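Local coordinates for 2-hydroxymethyl glutarate dehydrogenase (PDB 3CKY), which catalyses the NAD-dependent interconversion of 2-formylglutarate and (S)-2-hydroxymethylglutarate, a step in the fermentation of nicotinate by Eubacterium barkeri, at residues 184-189 and 266-271; 66-71 and 75-80. One frame throughout, in Å; residues are numbered along the deposited sequence.

Contact 1 of 2, residues 184-189 and 266-271; sequences NMASLA and TQIFEG
The carbonyl oxygen of M185 is taken up inside its own helix by the backbone N of A189, at 2.9 Å. Across the interface the M185 side chain meets F269 through its carbons. M185 CG stands at the rim of the phenyl ring, close to its plane, 4.0 Å from F269 CZ. M185 points its CB at the other helix, and a chi1 of 179°, with CG anti to the backbone N, brings CG to the ring edge; bends at chi2 and chi3 then lead the end away, so methylenes rather than sulfur touch the aromatic. The two side chains cross at roughly a right angle. Here the long helix 169-197 and helix 260-274 of the all-helical C-terminal domain cross with their local axes 10.1 Å apart and 65° between their directions. A186 lies where the backbones come nearest. Its methyl CB approaches the ring obliquely, 4.3 Å from F269 CE2, and also meets the tip of I268, whose CD1 is 4.4 Å away. W289 of helix 286-293 packs against both A189 and I268, while L245 of helix 238-255 touches F269. The same two helices reach the tetramer interface, where L188 packs on L180 and I268 on P260 of the second subunit.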
loop_
_atom_site.group_PDB
_atom_site.type_symbol
_atom_site.label_atom_id
_atom_site.label_comp_id
_atom_site.label_asym_id
_atom_site.label_seq_id
_atom_site.Cartn_x
_atom_site.Cartn_y
_atom_site.Cartn_z
ATOM N N ASN A 184 -11.681 -4.841 -7.796
ATOM C CA ASN A 184 -12.889 -5.499 -7.324
ATOM C C ASN A 184 -12.613 -6.974 -7.096
ATOM O O ASN A 184 -13.093 -7.556 -6.132
ATOM C CB ASN A 184 -14.048 -5.297 -8.317
ATOM C CG ASN A 184 -14.507 -3.860 -8.403
ATOM O OD1 ASN A 184 -14.137 -3.017 -7.582
ATOM N ND2 ASN A 184 -15.326 -3.568 -9.401
ATOM N N MET A 185 -11.803 -7.568 -7.974
ATOM C CA MET A 185 -11.430 -8.961 -7.841
ATOM C C MET A 185 -10.512 -9.190 -6.642
ATOM O O MET A 185 -10.732 -10.106 -5.846
ATOM C CB MET A 185 -10.755 -9.457 -9.111
ATOM C CG MET A 185 -10.284 -10.941 -9.057
ATOM S SD MET A 185 -11.608 -12.167 -8.964
ATOM C CE MET A 185 -11.387 -12.858 -7.320
ATOM N N ALA A 186 -9.487 -8.359 -6.507
ATOM C CA ALA A 186 -8.604 -8.437 -5.350
ATOM C C ALA A 186 -9.394 -8.349 -4.023
ATOM O O ALA A 186 -9.128 -9.089 -3.082
ATOM C CB ALA A 186 -7.515 -7.331 -5.425
ATOM N N SER A 187 -10.355 -7.433 -3.959
ATOM C CA SER A 187 -11.194 -7.289 -2.773
ATOM C C SER A 187 -12.049 -8.540 -2.543
ATOM O O SER A 187 -12.178 -9.033 -1.426
ATOM C CB SER A 187 -12.098 -6.062 -2.911
ATOM O OG SER A 187 -11.352 -4.866 -3.083
ATOM N N LEU A 188 -12.617 -9.055 -3.622
ATOM C CA LEU A 188 -13.435 -10.270 -3.574
ATOM C C LEU A 188 -12.641 -11.467 -3.031
ATOM O O LEU A 188 -13.136 -12.245 -2.195
ATOM C CB LEU A 188 -13.991 -10.582 -4.971
ATOM C CG LEU A 188 -14.997 -11.743 -5.057
ATOM C CD1 LEU A 188 -16.245 -11.483 -4.177
ATOM C CD2 LEU A 188 -15.370 -12.025 -6.504
ATOM N N ALA A 189 -11.402 -11.590 -3.486
ATOM C CA ALA A 189 -10.538 -12.702 -3.089
ATOM C C ALA A 189 -10.432 -12.858 -1.561
ATOM O O ALA A 189 -10.725 -13.943 -1.009
ATOM C CB ALA A 189 -9.158 -12.533 -3.705
ATOM N N THR A 266 -2.304 -4.459 -7.290
ATOM C CA THR A 266 -1.183 -4.840 -8.150
ATOM C C THR A 266 -0.245 -5.810 -7.443
ATOM O O THR A 266 0.183 -6.825 -8.021
ATOM C CB THR A 266 -0.433 -3.576 -8.650
ATOM O OG1 THR A 266 -1.371 -2.685 -9.282
ATOM C CG2 THR A 266 0.716 -3.931 -9.612
ATOM N N GLN A 267 0.058 -5.520 -6.183
ATOM C CA GLN A 267 0.987 -6.344 -5.410
ATOM C C GLN A 267 0.387 -7.699 -5.010
ATOM O O GLN A 267 1.094 -8.703 -4.939
ATOM C CB GLN A 267 1.496 -5.572 -4.175
ATOM C CG GLN A 267 2.327 -4.352 -4.503
ATOM C CD GLN A 267 3.431 -4.588 -5.545
ATOM O OE1 GLN A 267 3.680 -3.729 -6.398
ATOM N NE2 GLN A 267 4.089 -5.730 -5.482
ATOM N N ILE A 268 -0.918 -7.726 -4.776
ATOM C CA ILE A 268 -1.616 -8.972 -4.515
ATOM C C ILE A 268 -1.593 -9.879 -5.754
ATOM O O ILE A 268 -1.292 -11.069 -5.656
ATOM C CB ILE A 268 -3.076 -8.705 -4.034
ATOM C CG1 ILE A 268 -3.058 -7.938 -2.697
ATOM C CG2 ILE A 268 -3.863 -10.044 -3.855
ATOM C CD1 ILE A 268 -4.409 -7.374 -2.302
ATOM N N PHE A 269 -1.881 -9.316 -6.924
ATOM C CA PHE A 269 -1.754 -10.070 -8.167
ATOM C C PHE A 269 -0.304 -10.470 -8.477
ATOM O O PHE A 269 -0.083 -11.500 -9.105
ATOM C CB PHE A 269 -2.329 -9.304 -9.357
ATOM C CG PHE A 269 -3.819 -9.354 -9.441
ATOM C CD1 PHE A 269 -4.470 -10.532 -9.785
ATOM C CD2 PHE A 269 -4.579 -8.220 -9.187
ATOM C CE1 PHE A 269 -5.860 -10.584 -9.895
ATOM C CE2 PHE A 269 -5.956 -8.255 -9.280
ATOM C CZ PHE A 269 -6.606 -9.454 -9.640
ATOM N N GLU A 270 0.668 -9.665 -8.048
ATOM C CA GLU A 270 2.071 -10.068 -8.167
ATOM C C GLU A 270 2.364 -11.317 -7.339
ATOM O O GLU A 270 3.131 -12.176 -7.757
ATOM C CB GLU A 270 3.026 -8.937 -7.755
ATOM C CG GLU A 270 4.478 -9.222 -8.090
ATOM C CD GLU A 270 4.681 -9.513 -9.569
ATOM O OE1 GLU A 270 4.522 -8.582 -10.389
ATOM O OE2 GLU A 270 4.972 -10.669 -9.918
ATOM N N GLY A 271 1.751 -11.402 -6.157
ATOM C CA GLY A 271 1.823 -12.618 -5.348
ATOM C C GLY A 271 1.368 -13.850 -6.118
ATOM O O GLY A 271 2.032 -14.895 -6.092
#

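Contact 2 of 2, residues 66-71 and 75-80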
loop_
_atom_site.group_PDB
_atom_site.type_symbol
_atom_site.label_atom_id
_atom_site.label_comp_id
_atom_site.label_asym_id
_atom_site.label_seq_id
_atom_site.Cartn_x
_atom_site.Cartn_y
_atom_site.Cartn_z
ATOM N N THR A 66 -3.236 -0.542 -35.823
ATOM C CA THR A 66 -2.206 -1.302 -35.145
ATOM C C THR A 66 -2.619 -1.582 -33.711
ATOM O O THR A 66 -3.387 -0.827 -33.119
ATOM C CB THR A 66 -0.843 -0.564 -35.171
ATOM O OG1 THR A 66 0.211 -1.501 -34.941
ATOM C CG2 THR A 66 -0.793 0.555 -34.133
ATOM N N SER A 67 -2.116 -2.688 -33.180
ATOM C CA SER A 67 -2.254 -3.030 -31.776
ATOM C C SER A 67 -0.976 -3.751 -31.345
ATOM O O SER A 67 -0.768 -4.922 -31.678
ATOM C CB SER A 67 -3.479 -3.917 -31.547
ATOM O OG SER A 67 -3.629 -4.215 -30.169
ATOM N N LEU A 68 -0.119 -3.035 -30.623
ATOM C CA LEU A 68 1.194 -3.535 -30.236
ATOM C C LEU A 68 1.231 -3.797 -28.726
ATOM O O LEU A 68 0.356 -3.320 -27.996
ATOM C CB LEU A 68 2.268 -2.530 -30.675
ATOM C CG LEU A 68 2.284 -2.250 -32.196
ATOM C CD1 LEU A 68 3.140 -1.044 -32.569
ATOM C CD2 LEU A 68 2.762 -3.481 -32.953
ATOM N N PRO A 69 2.210 -4.595 -28.253
ATOM C CA PRO A 69 2.216 -5.047 -26.844
ATOM C C PRO A 69 2.460 -3.971 -25.773
ATOM O O PRO A 69 1.943 -4.092 -24.662
ATOM C CB PRO A 69 3.354 -6.086 -26.806
ATOM C CG PRO A 69 3.645 -6.415 -28.223
ATOM C CD PRO A 69 3.342 -5.175 -28.999
ATOM N N ASN A 70 3.252 -2.948 -26.089
ATOM C CA ASN A 70 3.529 -1.878 -25.126
ATOM C C ASN A 70 4.037 -0.592 -25.781
ATOM O O ASN A 70 4.274 -0.555 -26.992
ATOM C CB ASN A 70 4.517 -2.364 -24.064
ATOM C CG ASN A 70 5.817 -2.851 -24.661
ATOM O OD1 ASN A 70 6.557 -2.084 -25.270
ATOM N ND2 ASN A 70 6.106 -4.133 -24.481
ATOM N N ALA A 71 4.189 0.459 -24.975
ATOM C CA ALA A 71 4.574 1.786 -25.470
ATOM C C ALA A 71 5.966 1.799 -26.106
ATOM O O ALA A 71 6.227 2.569 -27.026
ATOM C CB ALA A 71 4.507 2.812 -24.351
ATOM N N GLU A 75 6.747 2.994 -30.006
ATOM C CA GLU A 75 7.764 3.977 -30.402
ATOM C C GLU A 75 8.720 3.407 -31.443
ATOM O O GLU A 75 9.079 4.086 -32.413
ATOM C CB GLU A 75 8.587 4.455 -29.209
ATOM C CG GLU A 75 7.856 5.382 -28.272
ATOM C CD GLU A 75 8.789 6.035 -27.269
ATOM O OE1 GLU A 75 8.754 5.652 -26.071
ATOM O OE2 GLU A 75 9.567 6.920 -27.684
ATOM N N THR A 76 9.127 2.158 -31.235
ATOM C CA THR A 76 10.031 1.509 -32.165
ATOM C C THR A 76 9.371 1.375 -33.537
ATOM O O THR A 76 9.962 1.740 -34.550
ATOM C CB THR A 76 10.478 0.118 -31.667
ATOM O OG1 THR A 76 11.232 0.257 -30.455
ATOM C CG2 THR A 76 11.340 -0.569 -32.720
ATOM N N VAL A 77 8.146 0.862 -33.563
ATOM C CA VAL A 77 7.424 0.669 -34.817
ATOM C C VAL A 77 7.123 1.999 -35.513
ATOM O O VAL A 77 7.335 2.138 -36.717
ATOM C CB VAL A 77 6.104 -0.117 -34.592
ATOM C CG1 VAL A 77 5.209 -0.053 -35.822
ATOM C CG2 VAL A 77 6.416 -1.562 -34.221
ATOM N N MET A 78 6.648 2.978 -34.749
ATOM C CA MET A 78 6.174 4.232 -35.326
ATOM C C MET A 78 7.301 5.192 -35.611
ATOM O O MET A 78 7.425 5.697 -36.722
ATOM C CB MET A 78 5.180 4.917 -34.387
ATOM C CG MET A 78 3.896 4.143 -34.176
ATOM S SD MET A 78 3.055 3.730 -35.716
ATOM C CE MET A 78 2.590 5.344 -36.308
ATOM N N ASN A 79 8.107 5.445 -34.584
ATOM C CA ASN A 79 9.087 6.522 -34.601
ATOM C C ASN A 79 10.515 6.021 -34.806
ATOM O O ASN A 79 11.402 6.800 -35.159
ATOM C CB ASN A 79 8.976 7.306 -33.280
ATOM C CG ASN A 79 9.674 8.655 -33.328
ATOM O OD1 ASN A 79 10.051 9.205 -32.287
ATOM N ND2 ASN A 79 9.856 9.199 -34.535
ATOM N N GLY A 80 10.743 4.727 -34.592
ATOM C CA GLY A 80 12.087 4.162 -34.683
ATOM C C GLY A 80 12.614 4.208 -36.104
ATOM O O GLY A 80 11.858 4.488 -37.032
#
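In the Rossmann-type N-terminal domain, strand 63-66 runs through a short loop into helix 71-79; L68 of the loop meets V77, and A71, the first residue of the helix, meets E75. The polar link is the opening turn of the helix: E75 N donates to A71 O over 3.1 Å, nearly straight at 164°. The donor is tilted 30° from the carbonyl plane. E75 CG also lies by this oxygen, 3.5 Å from A71 O, before the chain extends onward. Away from this bond, L68 of the loop and V77 of the helix meet tip to tip. L68 CD1 sits over the branch of the valine, 3.7 Å from V77 CG2 and 4.0 Å from V77 CG1. A chi1 of -59°, which sets L68 CG opposite the carbonyl carbon, directs the branch at the helix. Just before the helix, N70 acts as N-cap, its OD1 accepting from I73 N. Beside it, P69 O receives a hydrogen bond from NZ of K243, probably an NAD-binding residue, and V77 lies near I10, also probably at the NAD site. Since strand 63-66 is followed in the sheet by its parallel neighbour 93-96, the capped turn opens a right-handed beta-alpha-beta crossover of the dinucleotide-binding fold.

How the contacts relate
Contact 1 is buried in the helical C-terminal domain, and contact 2 lies at the surface of the N-terminal Rossmann domain; their centres are 29 Å apart and they share no element. The first joins helices far apart in sequence through apolar side chains alone, at a subunit interface that I268 itself reaches. The second is local: a loop meets the helix that follows it, one backbone hydrogen bond combining with an aliphatic pair, and no other chain of the tetramer touches its segments. K243, a probable NAD-binding residue, relates them loosely, since it bonds to the loop of contact 2 and belongs to helix 238-255, which packs beside F269 of contact 1.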